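Local coordinates for attaching and effacing protein, pathogenesis factor (Escherichia coli, PDB 4E9L), which probably acts as a surface adhesin of the intimin/invasin family, this piece being part of its chain of bacterial immunoglobulin-like domains, at residues 122-131 / 143-154. Sequence-based numbering, arbitrary orientation.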
# COMPACT_ATOMS: atom_id res chain seq x y z
N PRO A 122 26.29 9.76 48.53
CA PRO A 122 24.83 9.83 48.32
C PRO A 122 24.20 11.08 48.99
O PRO A 122 24.67 11.53 50.03
CB PRO A 122 24.32 8.55 48.99
CG PRO A 122 25.38 8.18 49.97
CD PRO A 122 26.66 8.55 49.29
N VAL A 123 23.15 11.64 48.37
CA VAL A 123 22.43 12.81 48.89
C VAL A 123 20.99 12.39 49.25
O VAL A 123 20.26 11.91 48.38
CB VAL A 123 22.46 14.04 47.92
CG1 VAL A 123 21.55 15.15 48.44
CG2 VAL A 123 23.89 14.59 47.77
N THR A 124 20.64 12.50 50.55
CA THR A 124 19.30 12.15 51.07
C THR A 124 18.70 13.38 51.76
O THR A 124 19.42 14.35 52.04
CB THR A 124 19.38 10.97 52.09
OG1 THR A 124 20.15 11.38 53.22
CG2 THR A 124 20.00 9.71 51.50
N GLY A 125 17.40 13.32 52.06
CA GLY A 125 16.70 14.37 52.79
C GLY A 125 16.38 15.65 52.03
O GLY A 125 16.04 16.66 52.65
N LEU A 126 16.46 15.60 50.68
CA LEU A 126 16.12 16.72 49.80
C LEU A 126 14.58 16.83 49.70
O LEU A 126 13.85 15.90 50.08
CB LEU A 126 16.64 16.43 48.37
CG LEU A 126 18.14 16.37 48.12
CD1 LEU A 126 18.40 15.90 46.73
CD2 LEU A 126 18.81 17.73 48.32
N ASN A 127 14.10 17.94 49.13
CA ASN A 127 12.68 18.15 48.84
C ASN A 127 12.58 18.34 47.31
O ASN A 127 12.59 19.47 46.82
CB ASN A 127 12.11 19.35 49.60
CG ASN A 127 10.65 19.56 49.30
OD1 ASN A 127 9.88 18.61 49.13
ND2 ASN A 127 10.27 20.81 49.12
N PRO A 128 12.60 17.25 46.54
CA PRO A 128 12.59 17.41 45.08
C PRO A 128 11.25 17.85 44.50
O PRO A 128 10.18 17.58 45.07
CB PRO A 128 13.00 16.02 44.57
CG PRO A 128 12.51 15.08 45.61
CD PRO A 128 12.62 15.82 46.93
N ASP A 129 11.31 18.48 43.32
CA ASP A 129 10.12 18.86 42.57
C ASP A 129 9.53 17.58 42.03
O ASP A 129 10.17 16.54 42.09
CB ASP A 129 10.50 19.72 41.35
CG ASP A 129 11.42 20.91 41.60
OD1 ASP A 129 11.72 21.20 42.79
OD2 ASP A 129 11.79 21.57 40.61
N ALA A 130 8.35 17.66 41.44
CA ALA A 130 7.76 16.53 40.74
C ALA A 130 8.68 16.18 39.54
O ALA A 130 9.31 17.09 39.00
CB ALA A 130 6.38 16.92 40.21
N PRO A 131 8.77 14.89 39.13
CA PRO A 131 9.60 14.55 37.94
C PRO A 131 9.16 15.34 36.71
O PRO A 131 7.97 15.59 36.52
CB PRO A 131 9.32 13.06 37.74
CG PRO A 131 8.94 12.56 39.12
CD PRO A 131 8.12 13.69 39.68
N ALA A 143 3.32 11.11 37.22
CA ALA A 143 4.34 10.56 38.10
C ALA A 143 3.89 10.66 39.56
O ALA A 143 3.25 11.64 39.97
CB ALA A 143 5.65 11.31 37.92
N SER A 144 4.24 9.65 40.36
CA SER A 144 3.98 9.66 41.79
C SER A 144 5.05 10.61 42.37
O SER A 144 5.95 11.06 41.64
CB SER A 144 4.23 8.26 42.36
OG SER A 144 5.61 7.93 42.23
N GLY A 145 5.01 10.83 43.68
CA GLY A 145 6.07 11.55 44.37
C GLY A 145 7.33 10.69 44.42
O GLY A 145 7.30 9.50 44.09
N TRP A 146 8.46 11.30 44.78
CA TRP A 146 9.75 10.61 44.88
C TRP A 146 9.88 9.97 46.26
O TRP A 146 9.62 10.64 47.26
CB TRP A 146 10.89 11.61 44.72
CG TRP A 146 11.13 12.13 43.34
CD1 TRP A 146 10.88 13.40 42.89
CD2 TRP A 146 11.79 11.45 42.26
NE1 TRP A 146 11.35 13.55 41.60
CE2 TRP A 146 11.88 12.36 41.18
CE3 TRP A 146 12.28 10.14 42.09
CZ2 TRP A 146 12.44 12.00 39.95
CZ3 TRP A 146 12.84 9.80 40.87
CH2 TRP A 146 12.91 10.72 39.81
N THR A 147 10.28 8.68 46.33
CA THR A 147 10.52 8.01 47.62
C THR A 147 12.02 8.09 47.87
O THR A 147 12.80 7.62 47.05
CB THR A 147 10.01 6.56 47.61
OG1 THR A 147 8.60 6.58 47.60
CG2 THR A 147 10.53 5.73 48.80
N ASP A 148 12.42 8.67 49.02
CA ASP A 148 13.82 8.74 49.44
C ASP A 148 14.17 7.35 50.00
O ASP A 148 13.66 6.98 51.07
CB ASP A 148 13.99 9.84 50.52
CG ASP A 148 15.43 10.03 51.04
OD1 ASP A 148 16.31 9.24 50.68
OD2 ASP A 148 15.66 10.97 51.83
N ASN A 149 15.01 6.57 49.30
CA ASN A 149 15.38 5.22 49.77
C ASN A 149 16.45 5.20 50.84
O ASN A 149 16.77 4.13 51.34
CB ASN A 149 15.75 4.29 48.62
CG ASN A 149 14.65 4.09 47.63
OD1 ASN A 149 14.82 4.31 46.42
ND2 ASN A 149 13.49 3.70 48.10
N GLY A 150 16.99 6.38 51.17
CA GLY A 150 18.02 6.53 52.19
C GLY A 150 19.42 6.13 51.77
O GLY A 150 20.34 6.15 52.59
N ASP A 151 19.63 5.82 50.48
CA ASP A 151 20.93 5.39 49.97
C ASP A 151 21.44 6.26 48.80
O ASP A 151 22.35 5.86 48.06
CB ASP A 151 20.82 3.90 49.57
CG ASP A 151 19.82 3.60 48.47
OD1 ASP A 151 19.03 4.51 48.10
OD2 ASP A 151 19.81 2.45 47.98
N GLY A 152 20.82 7.42 48.60
CA GLY A 152 21.15 8.30 47.48
C GLY A 152 20.25 8.01 46.29
O GLY A 152 20.23 8.78 45.33
N THR A 153 19.50 6.89 46.34
CA THR A 153 18.53 6.61 45.28
C THR A 153 17.16 7.10 45.72
O THR A 153 16.80 7.02 46.90
CB THR A 153 18.54 5.16 44.76
OG1 THR A 153 17.97 4.29 45.74
CG2 THR A 153 19.92 4.67 44.32
N TRP A 154 16.44 7.64 44.75
CA TRP A 154 15.11 8.20 44.85
C TRP A 154 14.28 7.53 43.77
O TRP A 154 14.73 7.45 42.61
CB TRP A 154 15.20 9.71 44.62
CG TRP A 154 15.97 10.43 45.68
CD1 TRP A 154 17.33 10.47 45.83
CD2 TRP A 154 15.42 11.24 46.72
NE1 TRP A 154 17.66 11.24 46.92
CE2 TRP A 154 16.50 11.76 47.46
CE3 TRP A 154 14.11 11.62 47.06
CZ2 TRP A 154 16.32 12.61 48.55
CZ3 TRP A 154 13.93 12.47 48.14
CH2 TRP A 154 15.03 12.96 48.87
O HOH W 1 11.99 16.03 40.26
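At one end of an immunoglobulin-like domain, the loop 122-131 folds over the hairpin formed by strands 142-148 and 153-159, and two tryptophans of the hairpin, W154 and W146, meet it. The indole of W154 turns its N-H edge to the loop: NE1 gives a nearly straight bond (166°) to V123 O at 3.1 Å, which lies in the ring plane. The benzo end crosses the L126 side chain at about a right angle, CZ2 lying 3.8 Å from L126 CB, and CZ3 touches the ring of P128. With CG anti to the backbone N (chi1 -179°), D148 reaches over the rim of one face of W154, and OD2 accepts from G125 N at 2.9 Å, on the syn side but 33° out of the carboxylate plane. The other oxygen, OD1, closes an Asx turn with G150 N, so a single carboxylate ties the hairpin turn to the loop. Farther along, P131 CG lies above the rim of W146, 3.6 Å from CE2, while P128 CG meets CD1. A water accepts from W146 NE1 and lies 2.6 Å from D129 O. W113 of strand 108-114 meets W146 edge-to-face and also touches the W154 ring, a tryptophan cluster joining loop and sheet at one end of this invasin-type beta-sandwich.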